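Local coordinates for peptidoglycan recognition protein-LC isoform LCx (Drosophila melanogaster, PDB 2F2L) that probably recognises peptidoglycan fragments, binding here a disaccharide-tetrapeptide with a 1,6-anhydro-muramic acid end together with another protein chain, at residues I99-T104 with E116-L121; G139-S144 with P149-Y154. One frame throughout, in Å; residues are numbered along the deposited sequence.

Contact 1 comes first along the chain and is complete before contact 2 begins. It joins strand 97-101 to helix 112-127, its centre about 7 Å from the centre of the chain. Contact 2 follows strand 135-139 and joins its outgoing loop to the start of helix 151-157. Strands 97-101 and 135-139 are parallel members of one mixed sheet, with strand 25-32 between them. The centres of the two contacts lie about 13 Å apart. They meet where Phe101 CG packs against Leu153 CD2 at 3.5 Å, and side chains of both rest on Ile30 of the middle strand. Contact 1 is buried core packing, whereas contact 2 reaches the bound muropeptide through His140 and Ser144.

Contact 1: I99-T104 with E116-L121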
loop_
_atom_site.group_PDB
_atom_site.type_symbol
_atom_site.label_atom_id
_atom_site.label_comp_id
_atom_site.label_asym_id
_atom_site.label_seq_id
_atom_site.Cartn_x
_atom_site.Cartn_y
_atom_site.Cartn_z
ATOM N N ILE B 99 -14.873 0.483 10.496
ATOM C CA ILE B 99 -14.278 1.803 10.651
ATOM C C ILE B 99 -12.747 1.650 10.535
ATOM O O ILE B 99 -12.138 0.823 11.221
ATOM C CB ILE B 99 -14.636 2.402 12.029
ATOM C CG1 ILE B 99 -16.160 2.518 12.178
ATOM C CG2 ILE B 99 -13.958 3.733 12.228
ATOM C CD1 ILE B 99 -16.614 2.739 13.584
ATOM N N SER B 100 -12.144 2.407 9.626
ATOM C CA SER B 100 -10.699 2.342 9.426
ATOM C C SER B 100 -10.032 3.607 9.920
ATOM O O SER B 100 -10.456 4.711 9.558
ATOM C CB SER B 100 -10.369 2.141 7.949
ATOM O OG SER B 100 -9.007 1.740 7.800
ATOM N N PHE B 101 -8.989 3.463 10.735
ATOM C CA PHE B 101 -8.155 4.618 11.104
ATOM C C PHE B 101 -7.191 4.875 9.955
ATOM O O PHE B 101 -6.509 3.940 9.502
ATOM C CB PHE B 101 -7.364 4.352 12.384
ATOM C CG PHE B 101 -8.170 4.522 13.646
ATOM C CD1 PHE B 101 -9.338 3.781 13.856
ATOM C CD2 PHE B 101 -7.749 5.395 14.639
ATOM C CE1 PHE B 101 -10.094 3.935 15.027
ATOM C CE2 PHE B 101 -8.497 5.545 15.823
ATOM C CZ PHE B 101 -9.673 4.795 16.009
ATOM N N ILE B 102 -7.158 6.117 9.467
ATOM C CA ILE B 102 -6.291 6.473 8.358
ATOM C C ILE B 102 -4.870 6.530 8.904
ATOM O O ILE B 102 -4.564 7.332 9.819
ATOM C CB ILE B 102 -6.679 7.816 7.714
ATOM C CG1 ILE B 102 -8.121 7.783 7.192
ATOM C CG2 ILE B 102 -5.737 8.142 6.557
ATOM C CD1 ILE B 102 -8.609 9.142 6.648
ATOM N N GLY B 103 -4.019 5.659 8.357
ATOM C CA GLY B 103 -2.641 5.550 8.785
ATOM C C GLY B 103 -2.207 4.124 9.009
ATOM O O GLY B 103 -2.906 3.182 8.647
ATOM N N THR B 104 -1.030 3.993 9.615
ATOM C CA THR B 104 -0.426 2.721 9.955
ATOM C C THR B 104 -0.045 2.754 11.431
ATOM O O THR B 104 0.834 3.548 11.818
ATOM C CB THR B 104 0.849 2.457 9.097
ATOM O OG1 THR B 104 0.508 2.476 7.706
ATOM C CG2 THR B 104 1.475 1.104 9.433
ATOM N N GLU B 116 -10.622 10.425 19.736
ATOM C CA GLU B 116 -11.831 11.169 20.097
ATOM C C GLU B 116 -12.920 11.069 19.012
ATOM O O GLU B 116 -14.095 10.819 19.325
ATOM C CB GLU B 116 -11.487 12.628 20.432
ATOM C CG GLU B 116 -10.852 12.786 21.836
ATOM C CD GLU B 116 -10.345 14.177 22.139
ATOM O OE1 GLU B 116 -10.335 15.050 21.237
ATOM O OE2 GLU B 116 -9.941 14.392 23.303
ATOM N N ALA B 117 -12.534 11.224 17.747
ATOM C CA ALA B 117 -13.490 11.114 16.623
ATOM C C ALA B 117 -14.180 9.746 16.577
ATOM O O ALA B 117 -15.387 9.652 16.388
ATOM C CB ALA B 117 -12.795 11.379 15.303
ATOM N N CYS B 118 -13.409 8.689 16.743
ATOM C CA CYS B 118 -13.950 7.334 16.707
ATOM C C CYS B 118 -14.909 7.084 17.878
ATOM O O CYS B 118 -15.944 6.440 17.717
ATOM C CB CYS B 118 -12.813 6.324 16.715
ATOM S SG CYS B 118 -13.339 4.636 16.522
ATOM N N GLN B 119 -14.563 7.587 19.060
ATOM C CA GLN B 119 -15.436 7.434 20.232
ATOM C C GLN B 119 -16.768 8.141 19.987
ATOM O O GLN B 119 -17.837 7.596 20.293
ATOM C CB GLN B 119 -14.729 7.932 21.523
ATOM C CG GLN B 119 -13.547 7.033 21.914
ATOM C CD GLN B 119 -12.639 7.554 23.036
ATOM O OE1 GLN B 119 -12.620 8.735 23.378
ATOM N NE2 GLN B 119 -11.852 6.640 23.593
ATOM N N LEU B 120 -16.703 9.340 19.404
ATOM C CA LEU B 120 -17.912 10.119 19.108
ATOM C C LEU B 120 -18.754 9.463 18.017
ATOM O O LEU B 120 -19.973 9.477 18.073
ATOM C CB LEU B 120 -17.556 11.554 18.695
ATOM C CG LEU B 120 -17.023 12.511 19.770
ATOM C CD1 LEU B 120 -16.615 13.819 19.134
ATOM C CD2 LEU B 120 -18.038 12.768 20.899
ATOM N N LEU B 121 -18.086 8.915 17.008
ATOM C CA LEU B 121 -18.767 8.211 15.932
ATOM C C LEU B 121 -19.578 7.034 16.479
ATOM O O LEU B 121 -20.763 6.891 16.158
ATOM C CB LEU B 121 -17.744 7.737 14.895
ATOM C CG LEU B 121 -18.264 6.904 13.732
ATOM C CD1 LEU B 121 -19.343 7.623 12.981
ATOM C CD2 LEU B 121 -17.095 6.569 12.846
#
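Ile99 and Cys118 have the nearest CA atoms of the two segments, 8.2 Å apart. Strand 99-101 and helix 116-121 run almost exactly antiparallel, at 171°, and their axes come within 10.6 Å. No hydrogen bond joins them, so side chains alone make the contact. Ile99 and Leu121 reach toward each other tip to tip, CD1 of Ile99 lying 3.9 Å from CD2 of Leu121. The CG2 branch of Ile99 lies more loosely near the Cys118 sulfur. Phe101 brings its far end to Cys118, with CZ 3.6 Å from Cys118 CB. The thiol stands anti to the backbone N (chi1 -175°), which carries SG along the same end of the ring, 3.6 Å from Phe101 CE1. This is an oblique sulfur-aromatic contact, with SG 4.7 Å from the centroid of the Phe101 ring. All four residues are buried. Val70, Val28 and Ile30 of the neighbouring strands also touch Ile99, and Trp82 covers part of Leu121. The packing is that of a helix laid on a sheet: helix 112-127 is the connection of a beta-alpha-beta crossover from strand 97-101 to the parallel strand 135-139.

Contact 2: G139-S144 with P149-Y154; sequences GHRQLS and PGEELY. With MLD (glcnac(beta1-4)-murnac(1,6-anhydro)-L-ala-gamma-D-glu-meso-a2pm-D-ala), chain G.
Arg141 lays its guanidinium nearly flat on the ring of Tyr154. The two centres are 4.7 Å apart and the planes differ by 25°. The stack is offset: NE sits over the ring toward its rim, and Tyr154 CB lies over one guanidinium face. Arg141 CD continues the cover as a CH-pi contact above the same ring. CG lies between the backbone N and the carbonyl carbon (chi1 52°), and the chain then bends twice to follow the ring. On the way it crosses Pro149 at about a right angle, with CD of Arg141 3.8 Å from CD of Pro149. At its end, Arg141 NH2 forms a salt bridge with Glu151 OE1 at 2.6 Å. The bond is bent, 141° at the hydrogen. It meets the carboxylate on its syn side, tilted from the planes of both groups. Arg141 NH1 also bonds to Glu147 O, so both NH1 and NH2 are engaged.

Pro149 follows a cis peptide bond, and Gly150 sits at the N-cap position of helix 151-157. The loop leaving strand 135-139 packs on this helix's first turn through Glu151 and Tyr154. Gln142 comes to the edge of the Tyr154 ring with its amide steeply inclined to it. CG of Gln142 is 3.3 Å from Tyr154 OH. Gln142 OE1 accepts hydrogen bonds from the backbone N of Gly139, at 2.6 Å, and from Trp163 NE1, which fixes the amide. The Gly139 CA is packed at the same ring, 4.0 Å from Tyr154 CE1.

His140 turns from this packing toward the muropeptide. His140 NE2 donates to MLD OAQ, a D-glutamate carboxylate oxygen, at 2.7 Å near the ring plane. Ser144 OG donates to the same OAQ at 2.9 Å. His140 ND1 is hydrogen-bonded to Ser148 OG, which probably helps orient the ring.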
loop_
_atom_site.group_PDB
_atom_site.type_symbol
_atom_site.label_atom_id
_atom_site.label_comp_id
_atom_site.label_asym_id
_atom_site.label_seq_id
_atom_site.Cartn_x
_atom_site.Cartn_y
_atom_site.Cartn_z
ATOM N N GLY B 139 -10.998 -5.875 16.743
ATOM C CA GLY B 139 -9.926 -5.521 15.819
ATOM C C GLY B 139 -10.069 -6.417 14.593
ATOM O O GLY B 139 -10.506 -7.551 14.701
ATOM N N HIS B 140 -9.738 -5.875 13.425
ATOM C CA HIS B 140 -9.732 -6.621 12.146
ATOM C C HIS B 140 -9.008 -7.971 12.289
ATOM O O HIS B 140 -9.487 -8.995 11.797
ATOM C CB HIS B 140 -9.062 -5.719 11.101
ATOM C CG HIS B 140 -9.139 -6.192 9.682
ATOM N ND1 HIS B 140 -8.530 -5.501 8.657
ATOM C CD2 HIS B 140 -9.730 -7.269 9.113
ATOM C CE1 HIS B 140 -8.747 -6.131 7.515
ATOM N NE2 HIS B 140 -9.483 -7.199 7.763
ATOM N N ARG B 141 -7.859 -7.972 12.963
ATOM C CA ARG B 141 -7.078 -9.201 13.148
ATOM C C ARG B 141 -7.769 -10.360 13.861
ATOM O O ARG B 141 -7.316 -11.497 13.738
ATOM C CB ARG B 141 -5.759 -8.918 13.859
ATOM C CG ARG B 141 -5.852 -8.146 15.151
ATOM C CD ARG B 141 -4.653 -7.209 15.216
ATOM N NE ARG B 141 -3.734 -7.637 16.208
ATOM C CZ ARG B 141 -2.460 -7.266 16.297
ATOM N NH1 ARG B 141 -1.854 -6.463 15.407
ATOM N NH2 ARG B 141 -1.772 -7.743 17.312
ATOM N N GLN B 142 -8.832 -10.082 14.617
ATOM C CA GLN B 142 -9.576 -11.147 15.298
ATOM C C GLN B 142 -10.464 -11.930 14.319
ATOM O O GLN B 142 -10.866 -13.045 14.619
ATOM C CB GLN B 142 -10.433 -10.559 16.435
ATOM C CG GLN B 142 -9.660 -9.771 17.490
ATOM C CD GLN B 142 -10.557 -9.084 18.498
ATOM O OE1 GLN B 142 -10.726 -7.862 18.462
ATOM N NE2 GLN B 142 -11.148 -9.870 19.410
ATOM N N LEU B 143 -10.763 -11.346 13.162
ATOM C CA LEU B 143 -11.693 -11.918 12.195
ATOM C C LEU B 143 -11.057 -12.291 10.842
ATOM O O LEU B 143 -11.699 -12.917 9.989
ATOM C CB LEU B 143 -12.834 -10.913 11.969
ATOM C CG LEU B 143 -13.559 -10.437 13.252
ATOM C CD1 LEU B 143 -14.589 -9.384 12.938
ATOM C CD2 LEU B 143 -14.217 -11.607 13.990
ATOM N N SER B 144 -9.798 -11.916 10.655
ATOM C CA SER B 144 -9.114 -12.053 9.397
ATOM C C SER B 144 -7.608 -12.164 9.695
ATOM O O SER B 144 -7.135 -11.688 10.733
ATOM C CB SER B 144 -9.452 -10.837 8.523
ATOM O OG SER B 144 -8.573 -10.702 7.429
ATOM N N PRO B 149 -5.792 -3.769 13.079
ATOM C CA PRO B 149 -5.547 -2.332 12.886
ATOM C C PRO B 149 -4.192 -1.807 13.345
ATOM O O PRO B 149 -4.064 -0.610 13.575
ATOM C CB PRO B 149 -6.605 -1.693 13.778
ATOM C CG PRO B 149 -6.676 -2.644 14.949
ATOM C CD PRO B 149 -6.492 -4.028 14.357
ATOM N N GLY B 150 -3.204 -2.677 13.480
ATOM C CA GLY B 150 -1.888 -2.278 13.969
ATOM C C GLY B 150 -1.801 -2.536 15.463
ATOM O O GLY B 150 -2.709 -2.199 16.203
ATOM N N GLU B 151 -0.682 -3.096 15.896
ATOM C CA GLU B 151 -0.477 -3.483 17.287
ATOM C C GLU B 151 -0.842 -2.380 18.303
ATOM O O GLU B 151 -1.523 -2.661 19.300
ATOM C CB GLU B 151 0.972 -3.930 17.468
ATOM C CG GLU B 151 1.332 -4.432 18.864
ATOM C CD GLU B 151 0.609 -5.708 19.244
ATOM O OE1 GLU B 151 0.208 -6.460 18.338
ATOM O OE2 GLU B 151 0.469 -5.974 20.453
ATOM N N GLU B 152 -0.384 -1.145 18.056
ATOM C CA GLU B 152 -0.581 -0.040 19.010
ATOM C C GLU B 152 -2.033 0.387 19.058
ATOM O O GLU B 152 -2.531 0.742 20.118
ATOM C CB GLU B 152 0.320 1.169 18.708
ATOM C CG GLU B 152 1.790 0.939 18.982
ATOM C CD GLU B 152 2.064 0.473 20.420
ATOM O OE1 GLU B 152 1.564 1.106 21.376
ATOM O OE2 GLU B 152 2.786 -0.536 20.595
ATOM N N LEU B 153 -2.712 0.359 17.912
ATOM C CA LEU B 153 -4.138 0.662 17.900
ATOM C C LEU B 153 -4.934 -0.489 18.531
ATOM O O LEU B 153 -5.860 -0.264 19.319
ATOM C CB LEU B 153 -4.616 0.963 16.484
ATOM C CG LEU B 153 -6.109 1.204 16.283
ATOM C CD1 LEU B 153 -6.692 2.102 17.329
ATOM C CD2 LEU B 153 -6.337 1.775 14.883
ATOM N N TYR B 154 -4.555 -1.720 18.217
ATOM C CA TYR B 154 -5.222 -2.882 18.810
ATOM C C TYR B 154 -5.097 -2.908 20.325
ATOM O O TYR B 154 -6.068 -3.199 21.022
ATOM C CB TYR B 154 -4.678 -4.183 18.241
ATOM C CG TYR B 154 -5.447 -5.404 18.674
ATOM C CD1 TYR B 154 -6.759 -5.585 18.294
ATOM C CD2 TYR B 154 -4.850 -6.391 19.446
ATOM C CE1 TYR B 154 -7.470 -6.722 18.677
ATOM C CE2 TYR B 154 -5.542 -7.525 19.825
ATOM C CZ TYR B 154 -6.850 -7.684 19.440
ATOM O OH TYR B 154 -7.537 -8.806 19.814
HETATM C CAA MLD G . 0.042 -3.454 8.167
HETATM C CAB MLD G . -1.155 -4.312 7.784
HETATM O OAC MLD G . -2.238 -4.152 8.331
HETATM N N2 MLD G . -0.915 -5.207 6.830
HETATM C C2 MLD G . -1.902 -6.158 6.332
HETATM C C3 MLD G . -1.262 -7.547 6.412
HETATM O O3 MLD G . -0.886 -7.903 7.757
HETATM C C4 MLD G . -2.156 -8.598 5.762
HETATM O O4 MLD G . -1.411 -9.801 5.708
HETATM C C5 MLD G . -2.506 -8.160 4.336
HETATM C C6 MLD G . -3.507 -9.056 3.584
HETATM O O6 MLD G . -3.536 -8.632 2.190
HETATM O O5 MLD G . -3.156 -6.895 4.424
HETATM C C1 MLD G . -2.275 -5.849 4.894
HETATM O O1 MLD G . -2.976 -4.633 4.865
HETATM C CA4 MLD G . -3.172 -4.155 3.513
HETATM C CA5 MLD G . -1.942 -3.573 2.815
HETATM O OA5 MLD G . -2.087 -2.167 2.420
HETATM C CA6 MLD G . -2.016 -4.256 1.494
HETATM O OA6 MLD G . -2.955 -3.491 0.764
HETATM C CA1 MLD G . -3.198 -2.263 1.513
HETATM C CA2 MLD G . -4.505 -2.440 2.302
HETATM N NAD MLD G . -5.133 -1.120 2.525
HETATM C CAE MLD G . -6.370 -0.842 2.154
HETATM C CAF MLD G . -6.813 0.574 2.462
HETATM O OAG MLD G . -7.131 -1.647 1.616
HETATM C CA3 MLD G . -4.249 -3.091 3.659
HETATM O OAH MLD G . -5.456 -3.734 4.199
HETATM C CAI MLD G . -6.155 -2.949 5.195
HETATM C CAJ MLD G . -5.680 -3.236 6.600
HETATM C CAL MLD G . -7.663 -3.268 5.119
HETATM O OAM MLD G . -8.392 -2.735 5.948
HETATM N N MLD G . -8.107 -4.082 4.161
HETATM C CA MLD G . -9.522 -4.427 3.967
HETATM C CB MLD G . -10.085 -3.361 3.020
HETATM C C MLD G . -9.563 -5.795 3.263
HETATM O O MLD G . -8.912 -5.980 2.232
HETATM N NAN MLD G . -10.311 -6.711 3.874
HETATM C CAO MLD G . -10.514 -8.091 3.406
HETATM C CAP MLD G . -10.309 -9.117 4.568
HETATM O OBA MLD G . -10.825 -10.225 4.398
HETATM O OAQ MLD G . -9.688 -8.787 5.607
HETATM C CBB MLD G . -11.972 -8.262 2.993
HETATM C CBC MLD G . -12.380 -7.497 1.745
HETATM C CBD MLD G . -13.842 -7.841 1.411
HETATM O OBE MLD G . -14.630 -8.219 2.279
HETATM N NBF MLD G . -14.174 -7.704 0.145
HETATM C CBG MLD G . -15.531 -7.990 -0.341
HETATM C CBH MLD G . -15.811 -9.503 -0.246
HETATM O OBI MLD G . -14.973 -10.328 -0.605
HETATM N NBJ MLD G . -16.990 -9.826 0.283
HETATM C CBK MLD G . -17.469 -11.217 0.445
HETATM C CBL MLD G . -18.816 -11.345 -0.275
HETATM C CBM MLD G . -17.671 -11.643 1.915
HETATM O OBO MLD G . -17.898 -10.749 2.772
HETATM O OBN MLD G . -17.613 -12.878 2.142
HETATM C CBP MLD G . -15.654 -7.466 -1.781
HETATM C CBQ MLD G . -17.121 -7.363 -2.234
HETATM C CBR MLD G . -17.229 -6.696 -3.608
HETATM C CBS MLD G . -18.604 -6.077 -3.869
HETATM C CBT MLD G . -18.758 -4.804 -3.024
HETATM O OBV MLD G . -18.109 -3.811 -3.391
HETATM O OBU MLD G . -19.523 -4.851 -2.040
HETATM N NBW MLD G . -19.656 -7.040 -3.525
#